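Local structure of cytosine-specific methyltransferase (3G7U) at residues A[151-154]-A[159-162]; A[228-233]-A[324-329]. The protein probably methylates cytosine at C5 in DNA, using S-adenosyl-L-methionine as the methyl donor. All blocks are in the same frame, centred on the assembly; numbering follows the deposited sequence.

In the fold
Contact 1 closes the turn between strands 143-152 and 163-171, at the edge of the large sheet of the methyltransferase fold; contact 2 packs the end of helix 225-231 against that of helix 321-328. Their centres are 14 Å apart, and segment 324-329 is where they meet. Leu327 O lies 3.4 Å from Pro159 CD and 3.5 Å from Thr160 CG2, so the loop of contact 1 rests on the last turn of helix 321-328. Arg162 NE makes a weak bond to Gln328 OE1 in the arginine conformer described here, one of two. Both contacts are packing away from Cys81, the predicted active-site residue.

Contact 1 of 2, residues A[151-154]-A[159-162]; sequences VKAS and PTIR
Ala153 meets the carbonyl of Arg162 across the mouth of a short loop, and the amide N of Ala153 donates to Arg162 O at 3.0 Å with an N-H...O angle of 162°. The bond runs nearly end-on to the carbonyl. One step further along, Ser154 N comes just as near to Thr160 O, but the angle is too poor for a hydrogen bond. That carbonyl oxygen instead presses against carbon: Ala153 CB sits 3.4 Å from Thr160 O, and the same methyl has Thr160 CG2 at 3.9 Å and, a little farther off, Arg162 CG.

The side chain of Ser154 runs outward along the other segment: Ser154 CB meets Thr160 O at 3.4 Å, and OG, tucked between the backbone N and the carbonyl carbon (chi1 50°), then comes alongside Ile161 CG2 at 3.6 Å.

These residues form the link between strands 143-152 and 163-171, neighbours at the edge of the class I methyltransferase sheet, where 163-171 runs against both the strands beside it. The pairing goes on from here with backbone bonding between Val151 and Arg164. Thr160, Arg162 and Arg164 match the spacing of motif VIII of the C5-methyltransferases, usually QxRxR, with threonine in the glutamine position.

Thr160 directs OG1 to the carbonyl of Cys291, and the backbone of Cys291 also bonds with that of Pro159 and Ile161. Lys152 lays its CG 3.5 Å from Ile161 O. Val355 of helix 353-367 touches both Val151 and Ala153.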
ATOM      1  N   VAL A 151       2.498  -4.644  12.859  1.00 28.78           N
ATOM      2  CA  VAL A 151       3.861  -4.416  12.367  1.00 31.94           C
ATOM      3  C   VAL A 151       4.160  -2.938  12.253  1.00 29.26           C
ATOM      4  O   VAL A 151       3.256  -2.155  12.062  1.00 30.32           O
ATOM      5  CB  VAL A 151       4.153  -5.088  11.003  1.00 36.63           C
ATOM      6  CG1 VAL A 151       4.067  -6.608  11.098  1.00 42.96           C
ATOM      7  CG2 VAL A 151       3.226  -4.566   9.933  1.00 32.75           C
ATOM      8  N   LYS A 152       5.434  -2.592  12.350  1.00 29.07           N
ATOM      9  CA  LYS A 152       5.905  -1.227  12.110  1.00 32.47           C
ATOM     10  C   LYS A 152       6.648  -1.331  10.789  1.00 26.02           C
ATOM     11  O   LYS A 152       7.534  -2.142  10.645  1.00 30.00           O
ATOM     12  CB  LYS A 152       6.844  -0.778  13.247  1.00 34.23           C
ATOM     13  CG  LYS A 152       7.193   0.722  13.262  1.00 41.64           C
ATOM     14  CD  LYS A 152       7.996   1.129  14.514  1.00 42.63           C
ATOM     15  CE  LYS A 152       9.449   0.653  14.423  1.00 52.46           C
ATOM     16  NZ  LYS A 152      10.286   0.969  15.637  1.00 54.52           N
ATOM     17  N   ALA A 153       6.274  -0.503   9.820  1.00 25.56           N
ATOM     18  CA  ALA A 153       6.790  -0.640   8.474  1.00 24.81           C
ATOM     19  C   ALA A 153       8.279  -0.573   8.389  1.00 23.29           C
ATOM     20  O   ALA A 153       8.904  -1.264   7.555  1.00 25.69           O
ATOM     21  CB  ALA A 153       6.133   0.410   7.524  1.00 24.82           C
ATOM     22  N   SER A 154       8.871   0.268   9.229  1.00 26.00           N
ATOM     23  CA  SER A 154      10.325   0.494   9.164  1.00 28.77           C
ATOM     24  C   SER A 154      11.167  -0.755   9.529  1.00 30.28           C
ATOM     25  O   SER A 154      12.298  -0.921   9.037  1.00 31.09           O
ATOM     26  CB  SER A 154      10.717   1.699  10.024  1.00 29.53           C
ATOM     27  OG  SER A 154      10.178   1.612  11.319  1.00 35.00           O
ATOM     28  N   PRO A 159      10.663   3.248   4.555  1.00 25.21           N
ATOM     29  CA  PRO A 159      11.158   4.442   5.224  1.00 24.05           C
ATOM     30  C   PRO A 159      10.140   5.140   6.075  1.00 26.18           C
ATOM     31  O   PRO A 159      10.211   6.295   6.185  1.00 30.78           O
ATOM     32  CB  PRO A 159      11.525   5.358   4.071  1.00 19.31           C
ATOM     33  CG  PRO A 159      11.657   4.529   2.937  1.00 22.53           C
ATOM     34  CD  PRO A 159      10.729   3.399   3.104  1.00 23.10           C
ATOM     35  N   THR A 160       9.178   4.440   6.618  1.00 28.36           N
ATOM     36  CA  THR A 160       8.133   5.073   7.376  1.00 27.01           C
ATOM     37  C   THR A 160       7.808   4.233   8.586  1.00 31.03           C
ATOM     38  O   THR A 160       7.936   3.058   8.536  1.00 26.70           O
ATOM     39  CB  THR A 160       6.875   5.236   6.522  1.00 22.97           C
ATOM     40  OG1 THR A 160       5.822   5.772   7.280  1.00 29.64           O
ATOM     41  CG2 THR A 160       6.444   3.951   5.993  1.00 27.77           C
ATOM     42  N   ILE A 161       7.396   4.878   9.663  1.00 31.03           N
ATOM     43  CA  ILE A 161       7.159   4.149  10.910  1.00 33.65           C
ATOM     44  C   ILE A 161       5.687   3.795  11.113  1.00 33.81           C
ATOM     45  O   ILE A 161       5.301   3.433  12.225  1.00 36.94           O
ATOM     46  CB  ILE A 161       7.714   4.903  12.189  1.00 34.83           C
ATOM     47  CG1 ILE A 161       7.129   6.314  12.317  1.00 39.27           C
ATOM     48  CG2 ILE A 161       9.218   4.952  12.170  1.00 37.88           C
ATOM     49  CD1 ILE A 161       7.032   6.836  13.726  1.00 46.74           C
ATOM     50  N   ARG A 162       4.858   3.882  10.073  1.00 28.87           N
ATOM     51  CA  ARG A 162       3.430   3.631  10.225  0.50 33.22           C
ATOM     52  C   ARG A 162       3.158   2.197  10.704  1.00 30.49           C
ATOM     53  O   ARG A 162       3.864   1.274  10.313  1.00 27.79           O
ATOM     54  CB  ARG A 162       2.651   3.971   8.940  0.50 34.29           C
ATOM     55  CG  ARG A 162       2.907   3.093   7.709  0.50 37.58           C
ATOM     56  CD  ARG A 162       1.688   3.133   6.764  0.50 39.31           C
ATOM     57  NE  ARG A 162       1.627   4.362   5.971  0.50 46.75           N
ATOM     58  CZ  ARG A 162       0.508   4.908   5.490  0.50 51.47           C
ATOM     59  NH1 ARG A 162       0.573   6.025   4.776  0.50 50.99           N
ATOM     60  NH2 ARG A 162      -0.681   4.354   5.721  0.50 55.70           N
TER

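Contact 2 of 2, residues A[228-233]-A[324-329]; sequences EKLWGQ and AARLQG
Asp332 OD2 is gripped from two sides of this contact: Trp231 NE1 hydrogen-bonds to it, and Arg326 NH1 makes a salt bridge to the same oxygen. Trp231 NE1 and Arg326 NH1 stand 3.9 Å apart, NH1 near the plane of the indole at its edge, while the guanidinium is turned 73° from the ring. A shared carboxylate thus holds two N-H groups close together.

Leu230 fills the angle between these flat groups. Its CG lies anti to the backbone N (chi1 -168°), which sends both methyls toward the arginine. Leu230 CD2 lies 3.6 Å above the guanidinium plane, over the centre and close to Arg326 CZ, and also covers one face of the Trp231 ring, offset toward the rim. Leu230 CD1 meets the aliphatic part of the arginine, 3.8 Å from Arg326 CD. The arginine chain, extended from CG to NE, crosses the leucine at about a right angle; beyond it, NH2 bonds to the carbonyls of Ala196 and Tyr198.

The sequence around Arg326 resembles motif IX of C5-methyltransferases, and its helix ends at Gly329 in a Schellman motif, with phi 94°. A water donates to Gly329 O at 2.9 Å and, weakly, to Lys229 O on the other helix.

Past the end of helix 225-231 the chain curls back, and Lys229 NZ donates to Gln233 OE1 at 2.7 Å, in the carbonyl plane on a lone pair. The same ammonium forms a salt bridge with Glu357.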
ATOM      1  N   GLU A 228      16.984  -1.845  -5.355  1.00 33.90           N
ATOM      2  CA  GLU A 228      16.536  -2.877  -6.322  1.00 32.33           C
ATOM      3  C   GLU A 228      15.013  -2.889  -6.383  1.00 31.16           C
ATOM      4  O   GLU A 228      14.428  -3.107  -7.437  1.00 29.30           O
ATOM      5  CB  GLU A 228      16.993  -4.303  -5.949  1.00 40.09           C
ATOM      6  CG  GLU A 228      18.394  -4.480  -5.340  1.00 56.12           C
ATOM      7  CD  GLU A 228      19.573  -4.030  -6.235  1.00 68.66           C
ATOM      8  OE1 GLU A 228      19.477  -4.108  -7.486  1.00 69.96           O
ATOM      9  OE2 GLU A 228      20.618  -3.608  -5.662  1.00 76.29           O
ATOM     10  N   LYS A 229      14.389  -2.706  -5.230  1.00 27.38           N
ATOM     11  CA  LYS A 229      12.919  -2.607  -5.143  1.00 29.21           C
ATOM     12  C   LYS A 229      12.451  -1.281  -5.748  1.00 29.37           C
ATOM     13  O   LYS A 229      11.397  -1.199  -6.377  1.00 25.87           O
ATOM     14  CB  LYS A 229      12.473  -2.707  -3.683  1.00 29.91           C
ATOM     15  CG  LYS A 229      12.630  -4.083  -3.103  1.00 30.85           C
ATOM     16  CD  LYS A 229      11.793  -4.269  -1.845  1.00 28.43           C
ATOM     17  CE  LYS A 229      11.937  -5.733  -1.308  1.00 35.70           C
ATOM     18  NZ  LYS A 229      11.656  -6.760  -2.375  1.00 34.05           N
ATOM     19  N   LEU A 230      13.259  -0.240  -5.578  1.00 24.38           N
ATOM     20  CA  LEU A 230      12.880   1.096  -6.076  1.00 23.10           C
ATOM     21  C   LEU A 230      12.856   1.179  -7.604  1.00 29.09           C
ATOM     22  O   LEU A 230      11.935   1.749  -8.171  1.00 27.35           O
ATOM     23  CB  LEU A 230      13.780   2.186  -5.462  1.00 27.68           C
ATOM     24  CG  LEU A 230      13.400   3.661  -5.624  1.00 26.20           C
ATOM     25  CD1 LEU A 230      12.138   4.011  -4.780  1.00 23.05           C
ATOM     26  CD2 LEU A 230      14.572   4.537  -5.155  1.00 21.42           C
ATOM     27  N   TRP A 231      13.852   0.573  -8.257  1.00 27.44           N
ATOM     28  CA  TRP A 231      14.065   0.680  -9.700  1.00 29.83           C
ATOM     29  C   TRP A 231      13.822  -0.608 -10.493  1.00 26.55           C
ATOM     30  O   TRP A 231      13.946  -0.611 -11.709  1.00 32.77           O
ATOM     31  CB  TRP A 231      15.474   1.253  -9.992  1.00 29.90           C
ATOM     32  CG  TRP A 231      15.626   2.635  -9.385  1.00 25.96           C
ATOM     33  CD1 TRP A 231      14.683   3.657  -9.413  1.00 25.43           C
ATOM     34  CD2 TRP A 231      16.748   3.152  -8.658  1.00 30.66           C
ATOM     35  NE1 TRP A 231      15.168   4.759  -8.741  1.00 26.09           N
ATOM     36  CE2 TRP A 231      16.423   4.476  -8.264  1.00 29.16           C
ATOM     37  CE3 TRP A 231      17.998   2.623  -8.291  1.00 30.00           C
ATOM     38  CZ2 TRP A 231      17.305   5.282  -7.527  1.00 30.83           C
ATOM     39  CZ3 TRP A 231      18.873   3.424  -7.527  1.00 31.44           C
ATOM     40  CH2 TRP A 231      18.515   4.731  -7.152  1.00 29.83           C
ATOM     41  N   GLY A 232      13.419  -1.685  -9.827  1.00 30.68           N
ATOM     42  CA  GLY A 232      13.197  -2.975 -10.514  1.00 29.22           C
ATOM     43  C   GLY A 232      12.191  -3.859  -9.795  1.00 33.40           C
ATOM     44  O   GLY A 232      11.202  -3.351  -9.232  1.00 27.94           O
ATOM     45  N   GLN A 233      12.444  -5.179  -9.802  1.00 29.63           N
ATOM     46  CA  GLN A 233      11.537  -6.161  -9.211  1.00 28.13           C
ATOM     47  C   GLN A 233      10.099  -5.900  -9.670  1.00 27.93           C
ATOM     48  O   GLN A 233       9.165  -5.743  -8.847  1.00 30.92           O
ATOM     49  CB  GLN A 233      11.671  -6.218  -7.699  1.00 32.41           C
ATOM     50  CG  GLN A 233      13.041  -6.744  -7.241  1.00 30.96           C
ATOM     51  CD  GLN A 233      13.177  -6.807  -5.733  1.00 36.18           C
ATOM     52  OE1 GLN A 233      12.176  -6.801  -5.005  1.00 37.95           O
ATOM     53  NE2 GLN A 233      14.427  -6.869  -5.248  1.00 32.30           N
ATOM     54  N   ALA A 324       6.796  11.289  -1.309  1.00 21.16           N
ATOM     55  CA  ALA A 324       5.897  10.546  -0.454  1.00 21.21           C
ATOM     56  C   ALA A 324       5.804   9.069  -0.856  1.00 24.84           C
ATOM     57  O   ALA A 324       5.781   8.173   0.031  1.00 23.31           O
ATOM     58  CB  ALA A 324       4.518  11.179  -0.472  1.00 19.24           C
ATOM     59  N   ALA A 325       5.740   8.818  -2.162  1.00 19.68           N
ATOM     60  CA  ALA A 325       5.677   7.434  -2.710  1.00 19.21           C
ATOM     61  C   ALA A 325       6.902   6.673  -2.285  1.00 22.00           C
ATOM     62  O   ALA A 325       6.810   5.512  -1.859  1.00 21.06           O
ATOM     63  CB  ALA A 325       5.593   7.444  -4.223  1.00 18.94           C
ATOM     64  N   ARG A 326       8.085   7.317  -2.398  1.00 17.06           N
ATOM     65  CA  ARG A 326       9.289   6.626  -1.986  1.00 19.77           C
ATOM     66  C   ARG A 326       9.261   6.327  -0.496  1.00 19.62           C
ATOM     67  O   ARG A 326       9.629   5.229  -0.051  1.00 24.19           O
ATOM     68  CB  ARG A 326      10.512   7.473  -2.317  1.00 18.99           C
ATOM     69  CG  ARG A 326      10.807   7.570  -3.786  1.00 25.91           C
ATOM     70  CD  ARG A 326      12.290   7.753  -3.950  1.00 23.21           C
ATOM     71  NE  ARG A 326      12.781   7.719  -5.348  1.00 20.38           N
ATOM     72  CZ  ARG A 326      14.008   8.098  -5.681  1.00 22.40           C
ATOM     73  NH1 ARG A 326      14.417   8.084  -6.948  1.00 21.86           N
ATOM     74  NH2 ARG A 326      14.825   8.520  -4.717  1.00 25.21           N
ATOM     75  N   LEU A 327       8.840   7.292   0.291  1.00 19.96           N
ATOM     76  CA  LEU A 327       8.843   7.087   1.714  1.00 18.02           C
ATOM     77  C   LEU A 327       7.842   6.001   2.141  1.00 22.76           C
ATOM     78  O   LEU A 327       8.003   5.381   3.180  1.00 24.23           O
ATOM     79  CB  LEU A 327       8.534   8.417   2.403  1.00 20.64           C
ATOM     80  CG  LEU A 327       9.643   9.455   2.159  1.00 17.45           C
ATOM     81  CD1 LEU A 327       9.127  10.823   2.635  1.00 22.54           C
ATOM     82  CD2 LEU A 327      10.920   9.067   2.986  1.00 20.60           C
ATOM     83  N   GLN A 328       6.820   5.760   1.324  1.00 22.38           N
ATOM     84  CA  GLN A 328       5.811   4.750   1.653  1.00 21.76           C
ATOM     85  C   GLN A 328       6.228   3.360   1.172  1.00 24.53           C
ATOM     86  O   GLN A 328       5.636   2.376   1.586  1.00 28.37           O
ATOM     87  CB  GLN A 328       4.454   5.197   1.062  1.00 24.88           C
ATOM     88  CG  GLN A 328       3.258   4.338   1.307  1.00 32.64           C
ATOM     89  CD  GLN A 328       2.823   4.315   2.750  1.00 45.23           C
ATOM     90  OE1 GLN A 328       3.214   5.161   3.563  1.00 40.18           O
ATOM     91  NE2 GLN A 328       2.002   3.324   3.084  1.00 50.19           N
ATOM     92  N   GLY A 329       7.304   3.274   0.391  1.00 20.42           N
ATOM     93  CA  GLY A 329       7.781   2.017  -0.124  1.00 21.12           C
ATOM     94  C   GLY A 329       7.289   1.645  -1.511  1.00 21.58           C
ATOM     95  O   GLY A 329       7.394   0.488  -1.913  1.00 23.39           O
TER
HETATM   96  O   HOH W   1       9.178  -0.830  -3.732  1.00 28.55           O